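Local coordinates for protein exopolygalacturonase (Yersinia enterocolitica, PDB 2UVF) that probably hydrolyses polygalacturonic acid of pectin from the chain end, as a family 28 glycoside hydrolase that binds digalacturonic acid, at residues A491-D503 with P537-H551. Sequence-based numbering, arbitrary orientation.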
ATOM      1  N   ALA A 491       9.372 -15.269   0.168  1.00 28.00           N
ATOM      2  CA  ALA A 491       8.785 -16.610   0.020  1.00 29.24           C
ATOM      3  C   ALA A 491       8.783 -17.098  -1.423  1.00 30.18           C
ATOM      4  O   ALA A 491       8.730 -18.306  -1.657  1.00 30.95           O
ATOM      5  CB  ALA A 491       7.371 -16.681   0.629  1.00 29.40           C
ATOM      6  N   LYS A 492       8.858 -16.186  -2.395  1.00 31.34           N
ATOM      7  CA  LYS A 492       8.861 -16.619  -3.797  1.00 32.91           C
ATOM      8  C   LYS A 492      10.002 -16.047  -4.625  1.00 33.50           C
ATOM      9  O   LYS A 492      10.939 -16.766  -4.982  1.00 34.29           O
ATOM     10  CB  LYS A 492       7.531 -16.303  -4.501  1.00 32.34           C
ATOM     11  CG  LYS A 492       6.279 -16.943  -3.937  1.00 33.20           C
ATOM     12  CD  LYS A 492       5.113 -16.663  -4.927  1.00 34.02           C
ATOM     13  CE  LYS A 492       3.748 -17.122  -4.396  1.00 37.32           C
ATOM     14  NZ  LYS A 492       3.777 -18.408  -3.624  1.00 38.29           N
ATOM     15  N   GLN A 493       9.908 -14.762  -4.952  1.00 33.93           N
ATOM     16  CA  GLN A 493      10.819 -14.146  -5.904  1.00 34.40           C
ATOM     17  C   GLN A 493      11.174 -12.728  -5.522  1.00 33.89           C
ATOM     18  O   GLN A 493      10.439 -12.089  -4.787  1.00 34.41           O
ATOM     19  CB  GLN A 493      10.153 -14.129  -7.262  1.00 34.72           C
ATOM     20  CG  GLN A 493       9.667 -15.503  -7.702  1.00 37.13           C
ATOM     21  CD  GLN A 493       8.859 -15.416  -8.949  1.00 37.33           C
ATOM     22  OE1 GLN A 493       7.671 -15.111  -8.911  1.00 39.38           O
ATOM     23  NE2 GLN A 493       9.496 -15.658 -10.067  1.00 37.19           N
ATOM     24  N   VAL A 494      12.293 -12.241  -6.046  1.00 33.83           N
ATOM     25  CA  VAL A 494      12.755 -10.873  -5.835  1.00 33.88           C
ATOM     26  C   VAL A 494      11.978  -9.872  -6.709  1.00 34.75           C
ATOM     27  O   VAL A 494      11.437  -8.878  -6.213  1.00 34.38           O
ATOM     28  CB  VAL A 494      14.287 -10.755  -6.111  1.00 33.61           C
ATOM     29  CG1 VAL A 494      14.749  -9.336  -6.008  1.00 32.69           C
ATOM     30  CG2 VAL A 494      15.101 -11.676  -5.182  1.00 32.78           C
ATOM     31  N   MET A 495      11.967 -10.124  -8.013  1.00 36.18           N
ATOM     32  CA  MET A 495      11.234  -9.293  -8.953  1.00 38.25           C
ATOM     33  C   MET A 495      10.585 -10.169 -10.018  1.00 39.02           C
ATOM     34  O   MET A 495      11.189 -11.126 -10.499  1.00 39.15           O
ATOM     35  CB  MET A 495      12.137  -8.225  -9.584  1.00 38.06           C
ATOM     36  CG  MET A 495      11.428  -7.309 -10.569  1.00 38.38           C
ATOM     37  SD  MET A 495      12.427  -5.931 -11.145  1.00 41.00           S
ATOM     38  CE  MET A 495      13.537  -6.748 -12.304  1.00 42.07           C
ATOM     39  N   VAL A 496       9.339  -9.849 -10.351  1.00 40.61           N
ATOM     40  CA  VAL A 496       8.652 -10.466 -11.495  1.00 42.32           C
ATOM     41  C   VAL A 496       8.020  -9.396 -12.383  1.00 43.32           C
ATOM     42  O   VAL A 496       7.531  -8.372 -11.908  1.00 43.25           O
ATOM     43  CB  VAL A 496       7.581 -11.512 -11.086  1.00 42.06           C
ATOM     44  CG1 VAL A 496       7.184 -12.367 -12.281  1.00 41.67           C
ATOM     45  CG2 VAL A 496       8.094 -12.402  -9.995  1.00 42.80           C
ATOM     46  N   MET A 497       8.097  -9.637 -13.686  1.00 45.33           N
ATOM     47  CA  MET A 497       7.481  -8.818 -14.711  1.00 46.80           C
ATOM     48  C   MET A 497       6.922  -9.808 -15.729  1.00 48.85           C
ATOM     49  O   MET A 497       7.648 -10.264 -16.612  1.00 48.97           O
ATOM     50  CB  MET A 497       8.520  -7.929 -15.382  1.00 46.41           C
ATOM     51  CG  MET A 497       9.334  -7.046 -14.455  1.00 46.27           C
ATOM     52  SD  MET A 497      10.404  -5.935 -15.396  1.00 46.07           S
ATOM     53  CE  MET A 497       9.224  -4.869 -16.194  1.00 44.29           C
ATOM     54  N   THR A 498       5.655 -10.183 -15.581  1.00 51.33           N
ATOM     55  CA  THR A 498       5.017 -11.087 -16.539  1.00 53.94           C
ATOM     56  C   THR A 498       4.038 -10.340 -17.425  1.00 55.94           C
ATOM     57  O   THR A 498       3.370  -9.407 -16.971  1.00 55.73           O
ATOM     58  CB  THR A 498       4.323 -12.290 -15.876  1.00 53.45           C
ATOM     59  OG1 THR A 498       3.738 -11.896 -14.628  1.00 54.78           O
ATOM     60  CG2 THR A 498       5.320 -13.396 -15.624  1.00 54.00           C
ATOM     61  N   LEU A 499       3.995 -10.747 -18.696  1.00 59.15           N
ATOM     62  CA  LEU A 499       3.114 -10.168 -19.720  1.00 62.35           C
ATOM     63  C   LEU A 499       2.525 -11.319 -20.529  1.00 64.58           C
ATOM     64  O   LEU A 499       3.213 -11.932 -21.358  1.00 65.07           O
ATOM     65  CB  LEU A 499       3.898  -9.225 -20.637  1.00 62.05           C
ATOM     66  CG  LEU A 499       3.279  -7.921 -21.149  1.00 62.96           C
ATOM     67  CD1 LEU A 499       4.318  -7.151 -21.957  1.00 63.13           C
ATOM     68  CD2 LEU A 499       2.008  -8.140 -21.967  1.00 63.08           C
ATOM     69  N   ASP A 500       1.254 -11.619 -20.283  1.00 67.36           N
ATOM     70  CA  ASP A 500       0.634 -12.803 -20.870  1.00 70.25           C
ATOM     71  C   ASP A 500      -0.345 -12.475 -22.042  1.00 71.85           C
ATOM     72  O   ASP A 500      -1.534 -12.213 -21.815  1.00 72.03           O
ATOM     73  CB  ASP A 500      -0.023 -13.670 -19.760  1.00 70.12           C
ATOM     74  CG  ASP A 500       0.866 -13.824 -18.491  1.00 70.88           C
ATOM     75  OD1 ASP A 500       1.541 -12.850 -18.090  1.00 70.72           O
ATOM     76  OD2 ASP A 500       0.874 -14.919 -17.873  1.00 70.99           O
ATOM     77  N   TYR A 501       0.189 -12.482 -23.282  1.00 73.89           N
ATOM     78  CA  TYR A 501      -0.559 -12.239 -24.548  1.00 75.64           C
ATOM     79  C   TYR A 501      -1.632 -13.251 -24.889  1.00 77.04           C
ATOM     80  O   TYR A 501      -1.381 -14.442 -24.848  1.00 77.35           O
ATOM     81  CB  TYR A 501       0.377 -12.135 -25.766  1.00 75.85           C
ATOM     82  CG  TYR A 501      -0.324 -12.193 -27.157  1.00 76.34           C
ATOM     83  CD1 TYR A 501      -0.920 -11.073 -27.705  1.00 76.76           C
ATOM     84  CD2 TYR A 501      -0.359 -13.353 -27.911  1.00 76.56           C
ATOM     85  CE1 TYR A 501      -1.546 -11.108 -28.923  1.00 76.75           C
ATOM     86  CE2 TYR A 501      -0.974 -13.387 -29.138  1.00 76.67           C
ATOM     87  CZ  TYR A 501      -1.567 -12.253 -29.642  1.00 76.54           C
ATOM     88  OH  TYR A 501      -2.180 -12.260 -30.869  1.00 76.07           O
ATOM     89  N   ALA A 502      -2.812 -12.776 -25.278  1.00 20.00           N
ATOM     90  CA  ALA A 502      -4.020 -13.612 -25.282  1.00 20.00           C
ATOM     91  C   ALA A 502      -4.410 -14.134 -26.657  1.00 20.00           C
ATOM     92  O   ALA A 502      -3.598 -14.683 -27.390  1.00 20.00           O
ATOM     93  CB  ALA A 502      -5.162 -12.873 -24.702  1.00 20.00           C
ATOM     94  N   ASP A 503      -5.680 -13.944 -26.990  1.00 82.21           N
ATOM     95  CA  ASP A 503      -6.211 -12.603 -27.108  1.00 83.28           C
ATOM     96  C   ASP A 503      -7.706 -12.673 -27.405  1.00 83.76           C
ATOM     97  O   ASP A 503      -8.508 -12.050 -26.749  1.00 83.98           O
ATOM     98  CB  ASP A 503      -5.448 -11.854 -28.220  1.00 83.43           C
ATOM     99  CG  ASP A 503      -5.018 -10.446 -27.810  1.00 83.97           C
ATOM    100  OD1 ASP A 503      -5.893  -9.653 -27.379  1.00 84.45           O
ATOM    101  OD2 ASP A 503      -3.817 -10.129 -27.969  1.00 83.79           O
ATOM    102  N   PRO A 537      12.076 -18.467 -10.389  1.00 43.29           N
ATOM    103  CA  PRO A 537      13.308 -17.722 -10.568  1.00 42.58           C
ATOM    104  C   PRO A 537      13.371 -16.493  -9.673  1.00 41.96           C
ATOM    105  O   PRO A 537      12.351 -15.851  -9.460  1.00 42.16           O
ATOM    106  CB  PRO A 537      13.250 -17.310 -12.042  1.00 42.63           C
ATOM    107  CG  PRO A 537      12.284 -18.288 -12.677  1.00 42.83           C
ATOM    108  CD  PRO A 537      11.270 -18.485 -11.628  1.00 43.35           C
ATOM    109  N   SER A 538      14.564 -16.177  -9.170  1.00 40.89           N
ATOM    110  CA  SER A 538      14.759 -15.002  -8.318  1.00 40.83           C
ATOM    111  C   SER A 538      14.340 -13.716  -9.022  1.00 40.58           C
ATOM    112  O   SER A 538      13.612 -12.907  -8.454  1.00 41.30           O
ATOM    113  CB  SER A 538      16.217 -14.907  -7.814  1.00 40.74           C
ATOM    114  OG  SER A 538      17.165 -14.835  -8.870  1.00 38.99           O
ATOM    115  N   ILE A 539      14.824 -13.526 -10.244  1.00 40.29           N
ATOM    116  CA  ILE A 539      14.395 -12.440 -11.108  1.00 39.87           C
ATOM    117  C   ILE A 539      13.727 -13.131 -12.307  1.00 40.92           C
ATOM    118  O   ILE A 539      14.308 -14.030 -12.924  1.00 40.94           O
ATOM    119  CB  ILE A 539      15.571 -11.501 -11.518  1.00 39.82           C
ATOM    120  CG1 ILE A 539      16.199 -10.840 -10.280  1.00 39.12           C
ATOM    121  CG2 ILE A 539      15.091 -10.430 -12.503  1.00 39.64           C
ATOM    122  CD1 ILE A 539      17.400  -9.888 -10.557  1.00 38.18           C
ATOM    123  N   GLU A 540      12.480 -12.766 -12.585  1.00 41.58           N
ATOM    124  CA  GLU A 540      11.730 -13.429 -13.626  1.00 42.76           C
ATOM    125  C   GLU A 540      10.964 -12.454 -14.475  1.00 43.56           C
ATOM    126  O   GLU A 540      10.020 -11.809 -14.024  1.00 43.54           O
ATOM    127  CB  GLU A 540      10.790 -14.497 -13.072  1.00 42.95           C
ATOM    128  CG  GLU A 540       9.977 -15.162 -14.164  1.00 44.36           C
ATOM    129  CD  GLU A 540       9.043 -16.217 -13.652  1.00 47.56           C
ATOM    130  OE1 GLU A 540       8.622 -16.115 -12.481  1.00 47.38           O
ATOM    131  OE2 GLU A 540       8.728 -17.154 -14.426  1.00 49.96           O
ATOM    132  N   ILE A 541      11.397 -12.372 -15.723  1.00 44.89           N
ATOM    133  CA  ILE A 541      10.815 -11.505 -16.728  1.00 46.17           C
ATOM    134  C   ILE A 541      10.293 -12.448 -17.816  1.00 47.77           C
ATOM    135  O   ILE A 541      11.008 -13.351 -18.253  1.00 47.75           O
ATOM    136  CB  ILE A 541      11.887 -10.488 -17.241  1.00 45.95           C
ATOM    137  CG1 ILE A 541      12.286  -9.518 -16.104  1.00 45.29           C
ATOM    138  CG2 ILE A 541      11.394  -9.728 -18.449  1.00 45.47           C
ATOM    139  CD1 ILE A 541      13.677  -8.922 -16.205  1.00 42.86           C
ATOM    140  N   LYS A 542       9.026 -12.282 -18.194  1.00 50.07           N
ATOM    141  CA  LYS A 542       8.416 -13.063 -19.282  1.00 52.12           C
ATOM    142  C   LYS A 542       7.322 -12.279 -20.015  1.00 53.50           C
ATOM    143  O   LYS A 542       6.399 -11.744 -19.393  1.00 53.08           O
ATOM    144  CB  LYS A 542       7.831 -14.382 -18.770  1.00 52.23           C
ATOM    145  CG  LYS A 542       7.781 -15.469 -19.845  1.00 53.34           C
ATOM    146  CD  LYS A 542       6.503 -16.312 -19.814  1.00 54.49           C
ATOM    147  CE  LYS A 542       6.457 -17.287 -20.996  1.00 54.70           C
ATOM    148  NZ  LYS A 542       6.586 -16.630 -22.352  1.00 55.77           N
ATOM    149  N   GLY A 543       7.428 -12.223 -21.337  1.00 55.39           N
ATOM    150  CA  GLY A 543       6.419 -11.572 -22.162  1.00 58.07           C
ATOM    151  C   GLY A 543       5.768 -12.565 -23.101  1.00 60.02           C
ATOM    152  O   GLY A 543       5.341 -13.646 -22.679  1.00 60.11           O
ATOM    153  N   ASP A 544       5.692 -12.180 -24.376  1.00 62.08           N
ATOM    154  CA  ASP A 544       5.315 -13.073 -25.480  1.00 63.98           C
ATOM    155  C   ASP A 544       5.877 -12.485 -26.780  1.00 64.74           C
ATOM    156  O   ASP A 544       5.144 -11.827 -27.527  1.00 64.91           O
ATOM    157  CB  ASP A 544       3.789 -13.224 -25.571  1.00 64.06           C
ATOM    158  CG  ASP A 544       3.363 -14.574 -26.146  1.00 66.18           C
ATOM    159  OD1 ASP A 544       4.176 -15.222 -26.850  1.00 66.96           O
ATOM    160  OD2 ASP A 544       2.208 -14.990 -25.889  1.00 68.12           O
ATOM    161  N   THR A 545       7.177 -12.695 -27.029  1.00 65.78           N
ATOM    162  CA  THR A 545       7.880 -12.050 -28.165  1.00 66.44           C
ATOM    163  C   THR A 545       7.385 -12.562 -29.531  1.00 66.93           C
ATOM    164  O   THR A 545       7.369 -11.806 -30.515  1.00 67.17           O
ATOM    165  CB  THR A 545       9.455 -12.068 -28.020  1.00 66.49           C
ATOM    166  OG1 THR A 545       9.892 -10.908 -27.289  1.00 66.27           O
ATOM    167  CG2 THR A 545      10.170 -12.072 -29.382  1.00 66.44           C
ATOM    168  N   ALA A 546       6.955 -13.826 -29.575  1.00 67.22           N
ATOM    169  CA  ALA A 546       6.238 -14.361 -30.734  1.00 67.44           C
ATOM    170  C   ALA A 546       5.145 -13.375 -31.164  1.00 67.46           C
ATOM    171  O   ALA A 546       4.983 -13.087 -32.356  1.00 67.72           O
ATOM    172  CB  ALA A 546       5.629 -15.737 -30.412  1.00 67.61           C
ATOM    173  N   ASN A 547       4.434 -12.835 -30.173  1.00 66.91           N
ATOM    174  CA  ASN A 547       3.299 -11.951 -30.402  1.00 66.40           C
ATOM    175  C   ASN A 547       3.606 -10.474 -30.104  1.00 65.87           C
ATOM    176  O   ASN A 547       2.735  -9.708 -29.665  1.00 65.66           O
ATOM    177  CB  ASN A 547       2.101 -12.469 -29.606  1.00 66.57           C
ATOM    178  CG  ASN A 547       1.852 -13.957 -29.840  1.00 67.23           C
ATOM    179  OD1 ASN A 547       1.869 -14.759 -28.903  1.00 67.35           O
ATOM    180  ND2 ASN A 547       1.640 -14.333 -31.105  1.00 68.18           N
ATOM    181  N   LYS A 548       4.859 -10.100 -30.370  1.00 65.14           N
ATOM    182  CA  LYS A 548       5.384  -8.730 -30.216  1.00 64.56           C
ATOM    183  C   LYS A 548       5.330  -8.157 -28.792  1.00 63.50           C
ATOM    184  O   LYS A 548       5.720  -7.002 -28.571  1.00 63.73           O
ATOM    185  CB  LYS A 548       4.761  -7.745 -31.237  1.00 64.90           C
ATOM    186  CG  LYS A 548       5.246  -7.902 -32.690  1.00 65.66           C
ATOM    187  CD  LYS A 548       5.177  -6.566 -33.446  1.00 67.03           C
ATOM    188  CE  LYS A 548       5.170  -6.761 -34.957  1.00 68.17           C
ATOM    189  NZ  LYS A 548       3.894  -7.380 -35.456  1.00 68.30           N
ATOM    190  N   ALA A 549       4.869  -8.964 -27.836  1.00 62.21           N
ATOM    191  CA  ALA A 549       4.807  -8.557 -26.426  1.00 60.79           C
ATOM    192  C   ALA A 549       6.148  -8.761 -25.712  1.00 59.75           C
ATOM    193  O   ALA A 549       6.461  -9.867 -25.249  1.00 59.56           O
ATOM    194  CB  ALA A 549       3.677  -9.297 -25.692  1.00 60.70           C
ATOM    195  N   TRP A 550       6.943  -7.696 -25.650  1.00 58.16           N
ATOM    196  CA  TRP A 550       8.181  -7.717 -24.878  1.00 56.94           C
ATOM    197  C   TRP A 550       8.326  -6.527 -23.927  1.00 55.52           C
ATOM    198  O   TRP A 550       7.720  -5.468 -24.123  1.00 54.85           O
ATOM    199  CB  TRP A 550       9.431  -7.890 -25.770  1.00 57.57           C
ATOM    200  CG  TRP A 550       9.554  -6.900 -26.901  1.00 58.43           C
ATOM    201  CD1 TRP A 550       9.946  -5.585 -26.818  1.00 59.12           C
ATOM    202  CD2 TRP A 550       9.292  -7.154 -28.288  1.00 58.90           C
ATOM    203  NE1 TRP A 550       9.928  -5.003 -28.070  1.00 59.04           N
ATOM    204  CE2 TRP A 550       9.535  -5.940 -28.991  1.00 58.99           C
ATOM    205  CE3 TRP A 550       8.858  -8.283 -29.007  1.00 58.65           C
ATOM    206  CZ2 TRP A 550       9.368  -5.829 -30.380  1.00 58.54           C
ATOM    207  CZ3 TRP A 550       8.693  -8.174 -30.390  1.00 59.00           C
ATOM    208  CH2 TRP A 550       8.947  -6.950 -31.061  1.00 58.93           C
ATOM    209  N   HIS A 551       9.132  -6.745 -22.890  1.00 53.96           N
ATOM    210  CA  HIS A 551       9.515  -5.718 -21.931  1.00 52.50           C
ATOM    211  C   HIS A 551      10.810  -5.094 -22.404  1.00 51.20           C
ATOM    212  O   HIS A 551      11.619  -5.743 -23.063  1.00 51.12           O
ATOM    213  CB  HIS A 551       9.735  -6.328 -20.535  1.00 52.63           C
ATOM    214  CG  HIS A 551       8.701  -7.339 -20.144  1.00 52.74           C
ATOM    215  ND1 HIS A 551       7.515  -6.994 -19.533  1.00 53.12           N
ATOM    216  CD2 HIS A 551       8.670  -8.685 -20.291  1.00 51.90           C
ATOM    217  CE1 HIS A 551       6.804  -8.083 -19.309  1.00 52.58           C
ATOM    218  NE2 HIS A 551       7.481  -9.123 -19.760  1.00 52.02           N
TER
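Q493 reaches across to segment 537-551 with its side-chain amide. NE2 of Q493 donates to P537 O at 2.9 Å, on a carbonyl lone pair, and to E540 OE1 at 2.6 Å. E540 OE1 is met on its anti side, somewhat out of the carboxylate plane; the amide and carboxylate planes are 69° apart. Two bonds thus fix the rotation of the amide. E540 meets it with a fully extended chain, CG anti to the backbone N (chi1 178°).

Strands 495-500 and 539-542 run parallel, 14° apart. S538 O accepts from both V494 N and M495 N at the corner. Beyond it M497 N bonds E540 O (2.9 Å), and M497 O takes K542 N (2.9 Å). On the inner face, M495 CE touches I539 CG2 at 4.0 Å, and M497 lies alongside I541, M497 SD to I541 CG1 4.1 Å. F519 and F522 of strand 518-532 touch the M497 side chain.

K542 O is gripped twice. L499 N bonds it at 2.7 Å, while H551 NE2 of segment 537-551 comes from above the carbonyl plane. H551 CE1 lies 3.4 Å from L499 CB. R466 gives T498 OG1 a weak hydrogen bond.

Strands 463-470 and 568-573 continue the stacking on either side. The four strands belong to successive coils of the right-handed parallel beta-helix of family 28 glycoside hydrolases.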